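Local coordinates for putative immunoglobulin A1 protease (Bacteroides ovatus, PDB 3N6Z), which is of unproven function but may be a peptide-bond hydrolase related to the immunoglobulin A1 proteases, at residues I100-D105 and P120-V125; A138-A143 and I147-G152; C171-E176 and G184-V189. One frame throughout, in Å; residues are numbered along the deposited sequence.

The three contacts follow one another along the chain and lie in a parallel beta-solenoid. In each, a turn is packed against a strand that precedes it. Contact 1 and contact 2 have centres about 12 Å apart, contact 2 and contact 3 about 7 Å. Contacts 1 and 3 are also about 12 Å apart between centres but do not touch. The turns of 120-125, 147-152 and 184-189 lie in successive coils. Probable backbone hydrogen bonds run from Phe122 N to Ile149 O and from Val189 N to Gly152 O. Strands 138-141 and 176-179 are sheet neighbours, and Ile150 packs on Thr173. Contact 2 thus bridges the other two in one continuous interior.

Contact 1: residues I100-D105 and P120-V125; sequences IDFDGD and PSFFGV
Phe102, Phe122 and Phe123 form a buried aromatic cluster inside the parallel beta-solenoid. Phe102 lies on strand 100-105. The other two rings come from the loop just before strand 125-131, which pairs with strand 100-105. No hydrogen bond crosses between the segments; they meet through apolar side chains alone. Phe122 meets Phe102 in a T-shaped stack. Its edge points at the Phe102 face, with the planes at 72° and the centroids 5.7 Å apart. The closest atoms are Phe122 CE2 and Phe102 CE2, at 4.1 Å. Phe123 makes an offset edge-to-face pair with the same ring. Its far end reaches the root of Phe102, where CZ of Phe123 lies 3.7 Å from CB of Phe102.

The two loop rings start from adjacent residues with different first torsions. CG of Phe122 is anti to the backbone N (chi1 -166°), whereas CG of Phe123 lies beside its own N (chi1 -65°). Both rings still reach Phe102, and CD2 of Phe122 sits over the centre of the Phe123 ring, 3.5 Å above its plane. Ile100 extends the apolar patch. Its CD1 lies 3.9 Å from Phe123 CD1, while its CG2 touches Phe123 CE1.

Beyond the segments, Phe122 stacks on Trp87 and makes edge-to-face pairs with Phe112 and Phe135. Met61 of helix 61-64 touches both Phe102 and Phe122. The loop that presents the rings is tied by an ST motif: Ser121 OG accepts a hydrogen bond from Gly124 N at 2.8 Å.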
loop_
_atom_site.group_PDB
_atom_site.type_symbol
_atom_site.label_atom_id
_atom_site.label_comp_id
_atom_site.label_asym_id
_atom_site.label_seq_id
_atom_site.Cartn_x
_atom_site.Cartn_y
_atom_site.Cartn_z
ATOM N N ILE A 100 4.807 -11.299 -10.239
ATOM C CA ILE A 100 6.068 -10.626 -9.925
ATOM C C ILE A 100 6.516 -10.923 -8.508
ATOM O O ILE A 100 5.713 -10.940 -7.570
ATOM C CB ILE A 100 5.941 -9.086 -10.104
ATOM C CG1 ILE A 100 5.630 -8.727 -11.555
ATOM C CG2 ILE A 100 7.209 -8.359 -9.601
ATOM C CD1 ILE A 100 5.186 -7.270 -11.767
ATOM N N ASP A 101 7.799 -11.225 -8.367
ATOM C CA ASP A 101 8.493 -11.270 -7.079
ATOM C C ASP A 101 9.496 -10.127 -7.096
ATOM O O ASP A 101 10.388 -10.109 -7.914
ATOM C CB ASP A 101 9.195 -12.616 -6.841
ATOM C CG ASP A 101 9.720 -12.731 -5.442
ATOM O OD1 ASP A 101 10.818 -12.206 -5.199
ATOM O OD2 ASP A 101 9.023 -13.306 -4.585
ATOM N N PHE A 102 9.334 -9.188 -6.170
ATOM C CA PHE A 102 10.170 -8.002 -6.095
ATOM C C PHE A 102 10.768 -7.881 -4.695
ATOM O O PHE A 102 10.038 -7.835 -3.705
ATOM C CB PHE A 102 9.335 -6.752 -6.424
ATOM C CG PHE A 102 10.162 -5.489 -6.573
ATOM C CD1 PHE A 102 10.511 -4.735 -5.473
ATOM C CD2 PHE A 102 10.625 -5.100 -7.821
ATOM C CE1 PHE A 102 11.272 -3.586 -5.597
ATOM C CE2 PHE A 102 11.398 -3.989 -7.967
ATOM C CZ PHE A 102 11.705 -3.215 -6.845
ATOM N N ASP A 103 12.092 -7.848 -4.630
ATOM C CA ASP A 103 12.812 -7.651 -3.376
ATOM C C ASP A 103 13.641 -6.379 -3.490
ATOM O O ASP A 103 14.594 -6.322 -4.255
ATOM C CB ASP A 103 13.705 -8.864 -3.085
ATOM C CG ASP A 103 14.441 -8.759 -1.764
ATOM O OD1 ASP A 103 14.148 -7.842 -0.954
ATOM O OD2 ASP A 103 15.303 -9.643 -1.533
ATOM N N GLY A 104 13.288 -5.365 -2.723
ATOM C CA GLY A 104 14.047 -4.133 -2.719
ATOM C C GLY A 104 15.379 -4.246 -1.994
ATOM O O GLY A 104 16.180 -3.331 -2.058
ATOM N N ASP A 105 15.558 -5.323 -1.227
ATOM C CA ASP A 105 16.783 -5.538 -0.444
ATOM C C ASP A 105 17.132 -4.310 0.407
ATOM O O ASP A 105 18.309 -3.946 0.529
ATOM C CB ASP A 105 17.960 -5.966 -1.330
ATOM C CG ASP A 105 19.138 -6.514 -0.522
ATOM O OD1 ASP A 105 18.910 -7.090 0.571
ATOM O OD2 ASP A 105 20.271 -6.385 -1.003
ATOM N N PRO A 120 -2.676 3.515 -12.129
ATOM C CA PRO A 120 -1.414 4.208 -11.868
ATOM C C PRO A 120 -0.878 3.905 -10.461
ATOM O O PRO A 120 -1.575 4.111 -9.471
ATOM C CB PRO A 120 -1.776 5.689 -12.024
ATOM C CG PRO A 120 -3.024 5.728 -12.795
ATOM C CD PRO A 120 -3.740 4.438 -12.571
ATOM N N SER A 121 0.360 3.435 -10.415
ATOM C CA SER A 121 1.011 2.824 -9.292
ATOM C C SER A 121 2.243 2.097 -9.828
ATOM O O SER A 121 2.453 2.009 -11.044
ATOM C CB SER A 121 0.102 1.793 -8.595
ATOM O OG SER A 121 -0.197 0.700 -9.440
ATOM N N PHE A 122 3.053 1.515 -8.928
ATOM C CA PHE A 122 4.224 0.813 -9.387
ATOM C C PHE A 122 3.814 -0.479 -10.127
ATOM O O PHE A 122 4.159 -0.653 -11.300
ATOM C CB PHE A 122 5.209 0.550 -8.231
ATOM C CG PHE A 122 6.580 0.137 -8.694
ATOM C CD1 PHE A 122 7.480 1.056 -9.214
ATOM C CD2 PHE A 122 6.973 -1.170 -8.594
ATOM C CE1 PHE A 122 8.753 0.667 -9.655
ATOM C CE2 PHE A 122 8.246 -1.553 -9.003
ATOM C CZ PHE A 122 9.125 -0.621 -9.510
ATOM N N PHE A 123 3.063 -1.357 -9.460
ATOM C CA PHE A 123 2.730 -2.686 -9.984
ATOM C C PHE A 123 1.406 -2.746 -10.745
ATOM O O PHE A 123 1.218 -3.672 -11.561
ATOM C CB PHE A 123 2.719 -3.746 -8.898
ATOM C CG PHE A 123 4.047 -3.987 -8.263
ATOM C CD1 PHE A 123 5.086 -4.568 -8.964
ATOM C CD2 PHE A 123 4.277 -3.599 -6.961
ATOM C CE1 PHE A 123 6.318 -4.760 -8.384
ATOM C CE2 PHE A 123 5.501 -3.809 -6.347
ATOM C CZ PHE A 123 6.527 -4.398 -7.066
ATOM N N GLY A 124 0.445 -1.859 -10.420
ATOM C CA GLY A 124 -0.890 -1.935 -11.016
ATOM C C GLY A 124 -1.765 -2.966 -10.331
ATOM O O GLY A 124 -2.659 -2.604 -9.540
ATOM N N VAL A 125 -1.457 -4.224 -10.591
ATOM C CA VAL A 125 -2.048 -5.375 -9.911
ATOM C C VAL A 125 -0.880 -6.282 -9.523
ATOM O O VAL A 125 -0.177 -6.758 -10.415
ATOM C CB VAL A 125 -3.063 -6.149 -10.790
ATOM C CG1 VAL A 125 -3.507 -7.450 -10.083
ATOM C CG2 VAL A 125 -4.252 -5.237 -11.170
#

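Contact 2: residues A138-A143 and I147-G152; sequences ASVSSA and IGIITG
Ile147, Gly148 and Ile149 pack against Ala138, Val140 and Ser142 in a buried apolar contact of the beta-solenoid. Strand 138-141 lies on one side, and the corner that follows it in the same coil lies on the other. No hydrogen bond joins the two segments. The Val140 side chain takes two positions, and the contacts of its CG2 described here hold for one of them.

Ile147 comes first. Its CG1 stands between the backbone N and the carbonyl carbon (chi1 65°), and CD1 at the end of this branch reaches the strand. In that position of Val140, CD1 lies 3.7 Å from its CG2. The two side chains run past each other in opposite directions. CD1 also rests on the backbone, 3.7 Å from Ser142 N, and touches Ser142 CB. The hydroxyl of Ser142 is engaged elsewhere, bonded to the backbone N of Arg144 and Gln145.

At Gly148, the carbonyl O lies 3.8 Å from Val140 CG2. A weak bond from Gly148 N to Thr151 O, 3.2 Å long, spans the turn. A CB on Gly148 would crowd that same Thr151 oxygen.

Ile149 covers the start of the strand with both branches. Its CG2 comes within 3.6 Å of Ala138 CB, and CD1 approaches the same methyl at 3.9 Å. Its CG1 reaches Val140 CG2 at 4.0 Å. Ile150 points away from strand 138-141, and the chain then turns a corner at Gly152.

Strand 138-141 lies between strands 113-114 and 176-179 in a sheet. Val177 of strand 176-179 touches both Val140 and Ile149. Ile149 and Ile150 also meet Thr173 of strand 172-174, while Ile168 of strand 166-169 touches Ile150 and Thr151.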
loop_
_atom_site.group_PDB
_atom_site.type_symbol
_atom_site.label_atom_id
_atom_site.label_comp_id
_atom_site.label_asym_id
_atom_site.label_seq_id
_atom_site.Cartn_x
_atom_site.Cartn_y
_atom_site.Cartn_z
ATOM N N ALA A 138 6.951 9.620 -3.632
ATOM C CA ALA A 138 6.184 9.148 -4.757
ATOM C C ALA A 138 4.994 10.067 -4.978
ATOM O O ALA A 138 4.472 10.685 -4.048
ATOM C CB ALA A 138 5.703 7.706 -4.516
ATOM N N SER A 139 4.488 10.081 -6.205
ATOM C CA SER A 139 3.243 10.783 -6.510
ATOM C C SER A 139 2.476 9.999 -7.551
ATOM O O SER A 139 2.921 9.864 -8.690
ATOM C CB SER A 139 3.510 12.192 -7.032
ATOM O OG SER A 139 2.300 12.840 -7.391
ATOM N N VAL A 140 1.322 9.476 -7.153
ATOM C CA VAL A 140 0.457 8.697 -8.053
ATOM C C VAL A 140 -0.928 9.322 -8.033
ATOM O O VAL A 140 -1.439 9.737 -6.984
ATOM C CB VAL A 140 0.384 7.165 -7.740
ATOM C CG1 VAL A 140 1.787 6.551 -7.854
ATOM C CG2 VAL A 140 -0.276 6.893 -6.372
ATOM N N SER A 141 -1.561 9.378 -9.203
ATOM C CA SER A 141 -2.854 10.043 -9.336
ATOM C C SER A 141 -3.730 9.359 -10.376
ATOM O O SER A 141 -3.230 8.952 -11.418
ATOM C CB SER A 141 -2.646 11.514 -9.711
ATOM O OG SER A 141 -3.878 12.201 -9.721
ATOM N N SER A 142 -5.023 9.292 -10.081
ATOM C CA SER A 142 -6.036 8.849 -11.047
ATOM C C SER A 142 -7.324 9.589 -10.791
ATOM O O SER A 142 -7.698 9.768 -9.639
ATOM C CB SER A 142 -6.291 7.343 -10.914
ATOM O OG SER A 142 -7.385 6.962 -11.735
ATOM N N ALA A 143 -7.988 10.030 -11.863
ATOM C CA ALA A 143 -9.343 10.617 -11.792
ATOM C C ALA A 143 -10.430 9.579 -11.941
ATOM O O ALA A 143 -11.600 9.913 -11.862
ATOM C CB ALA A 143 -9.521 11.680 -12.892
ATOM N N ILE A 147 -6.442 3.528 -6.302
ATOM C CA ILE A 147 -5.002 3.290 -6.394
ATOM C C ILE A 147 -4.282 3.500 -5.061
ATOM O O ILE A 147 -4.833 4.032 -4.119
ATOM C CB ILE A 147 -4.344 4.142 -7.484
ATOM C CG1 ILE A 147 -4.421 5.648 -7.150
ATOM C CG2 ILE A 147 -4.873 3.820 -8.885
ATOM C CD1 ILE A 147 -3.598 6.536 -8.062
ATOM N N GLY A 148 -3.058 2.999 -5.024
ATOM C CA GLY A 148 -2.062 3.258 -4.010
ATOM C C GLY A 148 -0.699 3.392 -4.648
ATOM O O GLY A 148 -0.542 3.151 -5.833
ATOM N N ILE A 149 0.308 3.810 -3.867
ATOM C CA ILE A 149 1.641 4.028 -4.451
ATOM C C ILE A 149 2.238 2.739 -4.971
ATOM O O ILE A 149 2.735 2.695 -6.084
ATOM C CB ILE A 149 2.602 4.735 -3.446
ATOM C CG1 ILE A 149 2.239 6.220 -3.387
ATOM C CG2 ILE A 149 4.084 4.561 -3.831
ATOM C CD1 ILE A 149 2.710 6.961 -2.122
ATOM N N ILE A 150 2.226 1.684 -4.159
ATOM C CA ILE A 150 2.866 0.444 -4.573
ATOM C C ILE A 150 2.020 -0.319 -5.599
ATOM O O ILE A 150 2.553 -0.813 -6.601
ATOM C CB ILE A 150 3.238 -0.444 -3.355
ATOM C CG1 ILE A 150 4.139 0.363 -2.385
ATOM C CG2 ILE A 150 3.934 -1.742 -3.825
ATOM C CD1 ILE A 150 4.841 -0.423 -1.260
ATOM N N THR A 151 0.706 -0.352 -5.408
ATOM C CA THR A 151 -0.156 -1.054 -6.352
ATOM C C THR A 151 -1.572 -0.546 -6.296
ATOM O O THR A 151 -2.004 0.029 -5.282
ATOM C CB THR A 151 -0.084 -2.583 -6.120
ATOM O OG1 THR A 151 -0.597 -3.284 -7.248
ATOM C CG2 THR A 151 -0.835 -2.971 -4.832
ATOM N N GLY A 152 -2.301 -0.791 -7.368
ATOM C CA GLY A 152 -3.752 -0.553 -7.402
ATOM C C GLY A 152 -4.452 -1.659 -6.652
ATOM O O GLY A 152 -4.998 -1.394 -5.585
#

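Contact 3: residues C171-E176 and G184-V189; sequences CYTTGE and GGIAGV
Thr173 donates a side-chain hydrogen bond to the backbone of Gly185 within the buried interior of the beta-solenoid. Its OG1 lies 2.8 Å from Gly185 O. The bond comes from above the carbonyl plane, 57° out of it, and not along a lone pair. OG1 stands between the backbone N and the carbonyl carbon (chi1 69°). This puts the hydroxyl over the turn and leaves CG2 beside Ile186. Here CG2 is 3.8 Å from Ile186 CD1, and the two side chains cross at a slant. The same CD1 reaches toward the backbone at Tyr172 CA, 4.4 Å away. The turn itself is tightly folded: a CB on Gly184 would clash with Ala187 O.

Thr173 OG1 has a second partner, Ser206 OG. A valine in its place would probably leave Gly185 O and Ser206 OG without this mate and loosen the tie between turn and strand.

Farther out, strand 172-174 is held between its sheet neighbours. Thr173 shares backbone hydrogen bonds with Tyr205 and Asn207 on one side, and Tyr172 with Val133 and Phe135 on the other. The Tyr172 ring stacks on Tyr205, and its OH is hydrogen-bonded to Glu363 N.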
loop_
_atom_site.group_PDB
_atom_site.type_symbol
_atom_site.label_atom_id
_atom_site.label_comp_id
_atom_site.label_asym_id
_atom_site.label_seq_id
_atom_site.Cartn_x
_atom_site.Cartn_y
_atom_site.Cartn_z
ATOM N N CYS A 171 7.693 -2.852 3.787
ATOM C CA CYS A 171 7.760 -1.766 2.826
ATOM C C CYS A 171 7.210 -0.472 3.420
ATOM O O CYS A 171 6.466 -0.491 4.396
ATOM C CB CYS A 171 6.991 -2.099 1.537
ATOM S SG CYS A 171 7.663 -3.463 0.594
ATOM N N TYR A 172 7.517 0.648 2.782
ATOM C CA TYR A 172 6.947 1.916 3.177
ATOM C C TYR A 172 6.800 2.839 2.010
ATOM O O TYR A 172 7.458 2.667 0.969
ATOM C CB TYR A 172 7.752 2.565 4.306
ATOM C CG TYR A 172 9.056 3.257 3.933
ATOM C CD1 TYR A 172 9.074 4.610 3.640
ATOM C CD2 TYR A 172 10.269 2.580 4.005
ATOM C CE1 TYR A 172 10.287 5.288 3.419
ATOM C CE2 TYR A 172 11.488 3.240 3.759
ATOM C CZ TYR A 172 11.486 4.586 3.495
ATOM O OH TYR A 172 12.687 5.251 3.307
ATOM N N THR A 173 5.916 3.821 2.173
ATOM C CA THR A 173 5.720 4.878 1.198
ATOM C C THR A 173 5.613 6.243 1.839
ATOM O O THR A 173 5.111 6.404 2.966
ATOM C CB THR A 173 4.483 4.666 0.303
ATOM O OG1 THR A 173 3.311 4.817 1.093
ATOM C CG2 THR A 173 4.484 3.271 -0.343
ATOM N N THR A 174 6.099 7.222 1.104
ATOM C CA THR A 174 5.914 8.656 1.412
ATOM C C THR A 174 5.581 9.364 0.113
ATOM O O THR A 174 5.897 8.876 -0.982
ATOM C CB THR A 174 7.150 9.295 2.102
ATOM O OG1 THR A 174 8.096 9.774 1.126
ATOM C CG2 THR A 174 7.857 8.298 3.070
ATOM N N GLY A 175 4.943 10.536 0.228
ATOM C CA GLY A 175 4.532 11.317 -0.931
ATOM C C GLY A 175 3.029 11.555 -0.971
ATOM O O GLY A 175 2.459 12.003 0.024
ATOM N N GLU A 176 2.407 11.263 -2.106
ATOM C CA GLU A 176 0.997 11.547 -2.310
ATOM C C GLU A 176 0.317 10.553 -3.219
ATOM O O GLU A 176 0.900 10.074 -4.197
ATOM C CB GLU A 176 0.776 12.952 -2.864
ATOM C CG GLU A 176 1.347 13.169 -4.245
ATOM C CD GLU A 176 1.026 14.533 -4.863
ATOM O OE1 GLU A 176 0.187 15.278 -4.333
ATOM O OE2 GLU A 176 1.604 14.845 -5.916
ATOM N N GLY A 184 -5.177 4.465 -1.097
ATOM C CA GLY A 184 -4.404 4.012 0.056
ATOM C C GLY A 184 -2.953 4.381 -0.039
ATOM O O GLY A 184 -2.399 4.482 -1.127
ATOM N N GLY A 185 -2.300 4.530 1.114
ATOM C CA GLY A 185 -0.874 4.864 1.076
ATOM C C GLY A 185 -0.025 3.765 0.455
ATOM O O GLY A 185 0.972 4.043 -0.198
ATOM N N ILE A 186 -0.421 2.516 0.686
ATOM C CA ILE A 186 0.277 1.341 0.142
ATOM C C ILE A 186 -0.435 0.794 -1.107
ATOM O O ILE A 186 0.178 0.682 -2.180
ATOM C CB ILE A 186 0.478 0.208 1.219
ATOM C CG1 ILE A 186 1.239 0.714 2.459
ATOM C CG2 ILE A 186 1.105 -1.055 0.594
ATOM C CD1 ILE A 186 2.680 1.141 2.229
ATOM N N ALA A 187 -1.717 0.436 -0.950
ATOM C CA ALA A 187 -2.490 -0.196 -2.026
ATOM C C ALA A 187 -3.869 0.419 -2.111
ATOM O O ALA A 187 -4.477 0.739 -1.080
ATOM C CB ALA A 187 -2.635 -1.722 -1.750
ATOM N N GLY A 188 -4.413 0.494 -3.315
ATOM C CA GLY A 188 -5.803 0.942 -3.465
ATOM C C GLY A 188 -6.791 -0.059 -2.878
ATOM O O GLY A 188 -7.641 0.286 -2.028
ATOM N N VAL A 189 -6.656 -1.315 -3.315
ATOM C CA VAL A 189 -7.561 -2.398 -2.968
ATOM C C VAL A 189 -6.747 -3.632 -2.564
ATOM O O VAL A 189 -5.882 -4.065 -3.319
ATOM C CB VAL A 189 -8.514 -2.755 -4.154
ATOM C CG1 VAL A 189 -9.563 -3.777 -3.675
ATOM C CG2 VAL A 189 -9.170 -1.498 -4.751
#